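Long-range contact in extracellular ligand-binding receptor (Verminephrobacter eiseniae, PDB 4M88), which probably binds an amino acid outside the cell membrane as the substrate-binding component of an ABC transporter: residues P72-K85 with P97-L110. Residues are numbered along the deposited sequence; the frame is centred on the assembly and turned at random.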
ATOM      1  N   PRO A  72      -0.504 -14.755  17.814  1.00 18.54           N
ATOM      2  CA  PRO A  72      -0.144 -14.812  16.391  1.00 14.52           C
ATOM      3  C   PRO A  72       1.371 -14.683  16.225  1.00 16.74           C
ATOM      4  O   PRO A  72       2.023 -14.047  17.064  1.00 15.38           O
ATOM      5  CB  PRO A  72      -0.827 -13.570  15.810  1.00 16.67           C
ATOM      6  CG  PRO A  72      -0.827 -12.582  16.961  1.00 16.80           C
ATOM      7  CD  PRO A  72      -1.021 -13.424  18.203  1.00 20.70           C
ATOM      8  N   LEU A  73       1.926 -15.291  15.178  1.00 15.16           N
ATOM      9  CA  LEU A  73       3.340 -15.092  14.850  1.00 12.67           C
ATOM     10  C   LEU A  73       3.508 -13.721  14.229  1.00 16.01           C
ATOM     11  O   LEU A  73       4.536 -13.054  14.421  1.00 15.00           O
ATOM     12  CB  LEU A  73       3.823 -16.137  13.840  1.00 19.49           C
ATOM     13  CG  LEU A  73       4.346 -17.455  14.405  1.00 29.39           C
ATOM     14  CD1 LEU A  73       3.234 -18.237  15.054  1.00 37.55           C
ATOM     15  CD2 LEU A  73       5.001 -18.278  13.312  1.00 27.36           C
ATOM     16  N   ALA A  74       2.496 -13.315  13.470  1.00 12.31           N
ATOM     17  CA  ALA A  74       2.575 -12.067  12.717  1.00 12.06           C
ATOM     18  C   ALA A  74       1.209 -11.449  12.555  1.00 12.09           C
ATOM     19  O   ALA A  74       0.197 -12.159  12.474  1.00 14.21           O
ATOM     20  CB  ALA A  74       3.195 -12.310  11.331  1.00 16.90           C
ATOM     21  N   LEU A  75       1.195 -10.117  12.525  1.00 11.87           N
ATOM     22  CA  LEU A  75       0.040  -9.358  12.078  1.00 11.95           C
ATOM     23  C   LEU A  75       0.356  -8.931  10.658  1.00 14.70           C
ATOM     24  O   LEU A  75       1.449  -8.434  10.383  1.00 12.68           O
ATOM     25  CB  LEU A  75      -0.173  -8.132  12.969  1.00 15.16           C
ATOM     26  CG  LEU A  75      -0.553  -8.475  14.407  1.00 20.73           C
ATOM     27  CD1 LEU A  75      -0.656  -7.212  15.259  1.00 26.03           C
ATOM     28  CD2 LEU A  75      -1.875  -9.254  14.462  1.00 20.73           C
ATOM     29  N   ILE A  76      -0.591  -9.145   9.753  1.00 12.08           N
ATOM     30  CA  ILE A  76      -0.318  -8.946   8.337  1.00 13.42           C
ATOM     31  C   ILE A  76      -0.953  -7.667   7.842  1.00 17.99           C
ATOM     32  O   ILE A  76      -2.166  -7.494   7.956  1.00 18.69           O
ATOM     33  CB  ILE A  76      -0.851 -10.102   7.470  1.00 12.60           C
ATOM     34  CG1 ILE A  76      -0.371 -11.452   7.998  1.00 23.89           C
ATOM     35  CG2 ILE A  76      -0.432  -9.892   5.994  1.00 13.23           C
ATOM     36  CD1 ILE A  76       1.132 -11.584   8.012  1.00 27.15           C
ATOM     37  N   SER A  77      -0.115  -6.773   7.317  1.00 14.68           N
ATOM     38  CA  SER A  77      -0.550  -5.571   6.591  1.00 12.80           C
ATOM     39  C   SER A  77      -1.684  -4.766   7.254  1.00 14.66           C
ATOM     40  O   SER A  77      -2.766  -4.628   6.679  1.00 14.64           O
ATOM     41  CB  SER A  77      -0.921  -5.936   5.146  1.00 18.13           C
ATOM     42  OG  SER A  77      -0.930  -4.782   4.326  1.00 22.02           O
ATOM     43  N   PRO A  78      -1.440  -4.232   8.465  1.00 15.73           N
ATOM     44  CA  PRO A  78      -2.425  -3.273   8.982  1.00 11.96           C
ATOM     45  C   PRO A  78      -2.566  -2.098   8.025  1.00 17.18           C
ATOM     46  O   PRO A  78      -1.599  -1.704   7.359  1.00 17.49           O
ATOM     47  CB  PRO A  78      -1.830  -2.821  10.320  1.00 17.34           C
ATOM     48  CG  PRO A  78      -0.342  -3.109  10.199  1.00 20.23           C
ATOM     49  CD  PRO A  78      -0.274  -4.366   9.357  1.00 18.14           C
HETATM   50  N   MSE A  79      -3.777  -1.561   7.965  1.00 15.28           N
HETATM   51  CA  MSE A  79      -4.130  -0.511   7.025  1.00 17.72           C
HETATM   52  C   MSE A  79      -4.834   0.636   7.749  1.00 17.92           C
HETATM   53  O   MSE A  79      -5.786   0.418   8.505  1.00 21.28           O
HETATM   54  CB  MSE A  79      -5.036  -1.083   5.935  1.00 19.02           C
HETATM   55  CG  MSE A  79      -5.743  -0.033   5.108  1.00 21.55           C
HETATM   56 SE   MSE A  79      -6.847  -0.904   3.741  0.70 32.09          SE
HETATM   57  CE  MSE A  79      -5.497  -0.940   2.353  1.00 24.14           C
ATOM     58  N   GLY A  80      -4.354   1.855   7.519  1.00 16.71           N
ATOM     59  CA  GLY A  80      -4.948   3.038   8.111  1.00 18.37           C
ATOM     60  C   GLY A  80      -3.893   3.868   8.806  1.00 16.55           C
ATOM     61  O   GLY A  80      -3.173   3.359   9.673  1.00 16.72           O
ATOM     62  N   SER A  81      -3.793   5.141   8.423  1.00 16.59           N
ATOM     63  CA  SER A  81      -2.856   6.075   9.049  1.00 21.45           C
ATOM     64  C   SER A  81      -3.013   6.174  10.568  1.00 15.28           C
ATOM     65  O   SER A  81      -2.030   6.087  11.308  1.00 17.43           O
ATOM     66  CB  SER A  81      -3.027   7.472   8.444  1.00 28.90           C
ATOM     67  OG  SER A  81      -2.904   7.428   7.035  1.00 34.23           O
ATOM     68  N   ALA A  82      -4.244   6.383  11.024  1.00 18.67           N
ATOM     69  CA  ALA A  82      -4.510   6.583  12.442  1.00 15.81           C
ATOM     70  C   ALA A  82      -4.140   5.342  13.230  1.00 21.49           C
ATOM     71  O   ALA A  82      -3.563   5.435  14.315  1.00 19.62           O
ATOM     72  CB  ALA A  82      -5.985   6.933  12.670  1.00 22.14           C
ATOM     73  N   ALA A  83      -4.496   4.182  12.678  1.00 15.92           N
ATOM     74  CA  ALA A  83      -4.207   2.900  13.303  1.00 16.24           C
ATOM     75  C   ALA A  83      -2.710   2.684  13.485  1.00 16.80           C
ATOM     76  O   ALA A  83      -2.258   2.406  14.593  1.00 13.75           O
ATOM     77  CB  ALA A  83      -4.807   1.765  12.482  1.00 17.31           C
ATOM     78  N   ILE A  84      -1.936   2.784  12.405  1.00 14.38           N
ATOM     79  CA  ILE A  84      -0.485   2.576  12.508  1.00 12.54           C
ATOM     80  C   ILE A  84       0.184   3.616  13.403  1.00 17.88           C
ATOM     81  O   ILE A  84       1.090   3.292  14.187  1.00 14.82           O
ATOM     82  CB  ILE A  84       0.189   2.515  11.110  1.00 11.98           C
ATOM     83  CG1 ILE A  84      -0.353   1.328  10.314  1.00 18.18           C
ATOM     84  CG2 ILE A  84       1.716   2.423  11.233  1.00 11.77           C
ATOM     85  CD1 ILE A  84      -0.030   1.414   8.826  1.00 19.42           C
ATOM     86  N   LYS A  85      -0.256   4.865  13.304  1.00 15.94           N
ATOM     87  CA  LYS A  85       0.284   5.910  14.173  1.00 13.90           C
ATOM     88  C   LYS A  85       0.036   5.580  15.648  1.00 14.55           C
ATOM     89  O   LYS A  85       0.915   5.760  16.498  1.00 16.70           O
ATOM     90  CB  LYS A  85      -0.314   7.275  13.807  1.00 17.32           C
ATOM     91  CG  LYS A  85       0.187   8.436  14.660  1.00 24.09           C
ATOM     92  CD  LYS A  85      -0.152   9.782  14.010  1.00 28.84           C
ATOM     93  CE  LYS A  85       0.515  10.936  14.750  1.00 34.70           C
ATOM     94  NZ  LYS A  85       0.079  10.974  16.177  1.00 34.62           N
ATOM     95  N   PRO A  97       5.444 -10.062  21.668  1.00 17.70           N
ATOM     96  CA  PRO A  97       6.146 -11.069  20.864  1.00 17.09           C
ATOM     97  C   PRO A  97       5.450 -11.303  19.526  1.00 17.25           C
ATOM     98  O   PRO A  97       4.768 -12.310  19.315  1.00 16.79           O
ATOM     99  CB  PRO A  97       6.073 -12.329  21.733  1.00 23.73           C
ATOM    100  CG  PRO A  97       4.819 -12.144  22.566  1.00 19.15           C
ATOM    101  CD  PRO A  97       4.763 -10.655  22.836  1.00 15.24           C
ATOM    102  N   VAL A  98       5.627 -10.361  18.613  1.00 14.19           N
ATOM    103  CA  VAL A  98       4.961 -10.446  17.324  1.00 17.08           C
ATOM    104  C   VAL A  98       5.790  -9.684  16.303  1.00 17.17           C
ATOM    105  O   VAL A  98       6.619  -8.854  16.662  1.00 15.58           O
ATOM    106  CB  VAL A  98       3.538  -9.856  17.412  1.00 14.09           C
ATOM    107  CG1 VAL A  98       3.584  -8.327  17.476  1.00 13.46           C
ATOM    108  CG2 VAL A  98       2.676 -10.319  16.229  1.00 13.52           C
ATOM    109  N   VAL A  99       5.596  -9.989  15.027  1.00 11.94           N
ATOM    110  CA  VAL A  99       6.168  -9.161  13.986  1.00 11.81           C
ATOM    111  C   VAL A  99       5.007  -8.633  13.158  1.00 12.43           C
ATOM    112  O   VAL A  99       3.969  -9.308  13.016  1.00 15.39           O
ATOM    113  CB  VAL A  99       7.152  -9.950  13.116  1.00 24.51           C
ATOM    114  CG1 VAL A  99       6.476 -11.095  12.529  1.00 24.43           C
ATOM    115  CG2 VAL A  99       7.664  -9.109  12.014  1.00 26.62           C
ATOM    116  N   VAL A 100       5.148  -7.408  12.665  1.00 11.45           N
ATOM    117  CA  VAL A 100       4.117  -6.820  11.817  1.00 11.29           C
ATOM    118  C   VAL A 100       4.687  -6.772  10.415  1.00 11.25           C
ATOM    119  O   VAL A 100       5.756  -6.211  10.197  1.00 11.28           O
ATOM    120  CB  VAL A 100       3.740  -5.391  12.255  1.00 11.27           C
ATOM    121  CG1 VAL A 100       2.646  -4.845  11.343  1.00 11.19           C
ATOM    122  CG2 VAL A 100       3.259  -5.377  13.703  1.00 12.14           C
ATOM    123  N   VAL A 101       4.002  -7.408   9.475  1.00 11.82           N
ATOM    124  CA  VAL A 101       4.541  -7.548   8.128  1.00 12.37           C
ATOM    125  C   VAL A 101       3.712  -6.715   7.176  1.00 13.94           C
ATOM    126  O   VAL A 101       2.537  -7.016   6.923  1.00 16.65           O
ATOM    127  CB  VAL A 101       4.601  -9.014   7.672  1.00 11.78           C
ATOM    128  CG1 VAL A 101       5.070  -9.107   6.222  1.00 18.95           C
ATOM    129  CG2 VAL A 101       5.532  -9.806   8.581  1.00 16.46           C
ATOM    130  N   ASN A 102       4.351  -5.658   6.684  1.00 12.32           N
ATOM    131  CA  ASN A 102       3.746  -4.640   5.826  1.00 12.54           C
ATOM    132  C   ASN A 102       2.849  -3.676   6.595  1.00 17.77           C
ATOM    133  O   ASN A 102       2.337  -3.993   7.678  1.00 19.36           O
ATOM    134  CB  ASN A 102       3.013  -5.239   4.619  1.00 13.17           C
ATOM    135  CG  ASN A 102       2.964  -4.276   3.439  1.00 19.29           C
ATOM    136  OD1 ASN A 102       3.965  -3.620   3.120  1.00 12.53           O
ATOM    137  ND2 ASN A 102       1.798  -4.160   2.805  1.00 20.87           N
ATOM    138  N   GLY A 103       2.688  -2.489   6.031  1.00 14.36           N
ATOM    139  CA  GLY A 103       1.827  -1.467   6.593  1.00 14.13           C
ATOM    140  C   GLY A 103       1.368  -0.602   5.439  1.00 17.72           C
ATOM    141  O   GLY A 103       2.146  -0.333   4.515  1.00 17.44           O
ATOM    142  N   VAL A 104       0.096  -0.212   5.472  1.00 13.85           N
ATOM    143  CA  VAL A 104      -0.478   0.693   4.480  1.00 15.03           C
ATOM    144  C   VAL A 104      -1.116   1.846   5.238  1.00 16.66           C
ATOM    145  O   VAL A 104      -1.950   1.617   6.108  1.00 16.19           O
ATOM    146  CB  VAL A 104      -1.592  -0.002   3.686  1.00 19.16           C
ATOM    147  CG1 VAL A 104      -2.246   0.966   2.687  1.00 24.38           C
ATOM    148  CG2 VAL A 104      -1.053  -1.233   2.991  1.00 20.54           C
ATOM    149  N   PRO A 105      -0.767   3.097   4.897  1.00 17.23           N
ATOM    150  CA  PRO A 105       0.090   3.541   3.799  1.00 19.01           C
ATOM    151  C   PRO A 105       1.560   3.489   4.166  1.00 18.54           C
ATOM    152  O   PRO A 105       1.901   3.382   5.350  1.00 16.43           O
ATOM    153  CB  PRO A 105      -0.316   5.007   3.637  1.00 23.15           C
ATOM    154  CG  PRO A 105      -0.633   5.439   5.031  1.00 22.33           C
ATOM    155  CD  PRO A 105      -1.297   4.235   5.672  1.00 19.23           C
ATOM    156  N   GLY A 106       2.413   3.599   3.150  1.00 16.14           N
ATOM    157  CA  GLY A 106       3.849   3.650   3.349  1.00 14.38           C
ATOM    158  C   GLY A 106       4.358   5.049   3.647  1.00 13.68           C
ATOM    159  O   GLY A 106       5.430   5.437   3.177  1.00 14.96           O
ATOM    160  N   ALA A 107       3.604   5.808   4.440  1.00 15.15           N
ATOM    161  CA  ALA A 107       3.987   7.181   4.774  1.00 15.76           C
ATOM    162  C   ALA A 107       5.357   7.223   5.438  1.00 17.89           C
ATOM    163  O   ALA A 107       5.708   6.332   6.224  1.00 14.33           O
ATOM    164  CB  ALA A 107       2.935   7.825   5.670  1.00 15.72           C
ATOM    165  N   GLU A 108       6.139   8.251   5.121  1.00 13.21           N
ATOM    166  CA  GLU A 108       7.488   8.340   5.666  1.00 16.16           C
ATOM    167  C   GLU A 108       7.426   8.444   7.192  1.00 19.14           C
ATOM    168  O   GLU A 108       8.275   7.885   7.889  1.00 21.26           O
ATOM    169  CB  GLU A 108       8.258   9.520   5.046  1.00 16.83           C
ATOM    170  CG  GLU A 108       9.732   9.630   5.457  1.00 22.56           C
ATOM    171  CD  GLU A 108      10.580   8.415   5.063  1.00 30.61           C
ATOM    172  OE1 GLU A 108      10.132   7.579   4.246  1.00 28.51           O
ATOM    173  OE2 GLU A 108      11.713   8.293   5.585  1.00 25.58           O
ATOM    174  N   SER A 109       6.404   9.125   7.708  1.00 17.39           N
ATOM    175  CA  SER A 109       6.284   9.326   9.155  1.00 20.30           C
ATOM    176  C   SER A 109       6.003   8.028   9.924  1.00 19.88           C
ATOM    177  O   SER A 109       6.208   7.971  11.140  1.00 19.48           O
ATOM    178  CB  SER A 109       5.201  10.358   9.474  1.00 22.62           C
ATOM    179  OG  SER A 109       3.945   9.958   8.949  1.00 22.91           O
ATOM    180  N   LEU A 110       5.521   7.001   9.224  1.00 18.96           N
ATOM    181  CA  LEU A 110       5.218   5.710   9.855  1.00 17.78           C
ATOM    182  C   LEU A 110       6.391   4.737   9.712  1.00 19.91           C
ATOM    183  O   LEU A 110       6.480   3.722  10.404  1.00 22.03           O
ATOM    184  CB  LEU A 110       3.963   5.102   9.226  1.00 15.16           C
ATOM    185  CG  LEU A 110       2.717   5.989   9.236  1.00 16.64           C
ATOM    186  CD1 LEU A 110       1.566   5.291   8.526  1.00 19.03           C
ATOM    187  CD2 LEU A 110       2.336   6.373  10.666  1.00 18.93           C
TER
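Strands 74-76 and 99-101 run parallel, 4.7 Å apart at their axes, with L75 giving its N-H to V99 O and taking that of V101 on its own O; S77 N to V101 O (2.7 Å) closes the regular pairing. Beyond the strands the same register holds: P78 O accepts from V104 N and G80 N donates to V104 O, just before helix 81-89. A74, V99, I76 and V101 share one face, I76 packing against helix 18-37; small A74 lets V99 CG1 come within 3.7 Å of its CB. Selenomethionine M79, also on that helix, lies alongside V104, pointing the same way, CE 3.8 Å from CG1. L75 and V100 point to the other face, L75 onto F64; just past the strand, CG and CD of the P78 ring lie 3.6 Å from V100 CG1, a branch brought there by its position anti to the backbone N (chi1 -179°). Past the strands' C-terminal ends, N102 ND2 donates to S77 OG at 3.2 Å, the hydroxyl oxygen 23° out of the amide plane. The same ND2 also binds E290, while OD1 accepts from the backbone N-H groups of V121 and R122. A leucine here would probably leave S77 OG and E290 without this donor and those N-H groups without their acceptor. I84 CD1 sits 3.3 Å from V104 O; a CB on G103 would crowd it, so glycine makes room. The I84 and L110 side chains cross at about a right angle, CG2 3.9 Å from CD1. P105, after a cis peptide, sets its ring on S81 OG, which hydrogen-bonds T153. The whole is a beta-alpha-beta crossover within the parallel sheet of one lobe of a periplasmic-binding-protein fold.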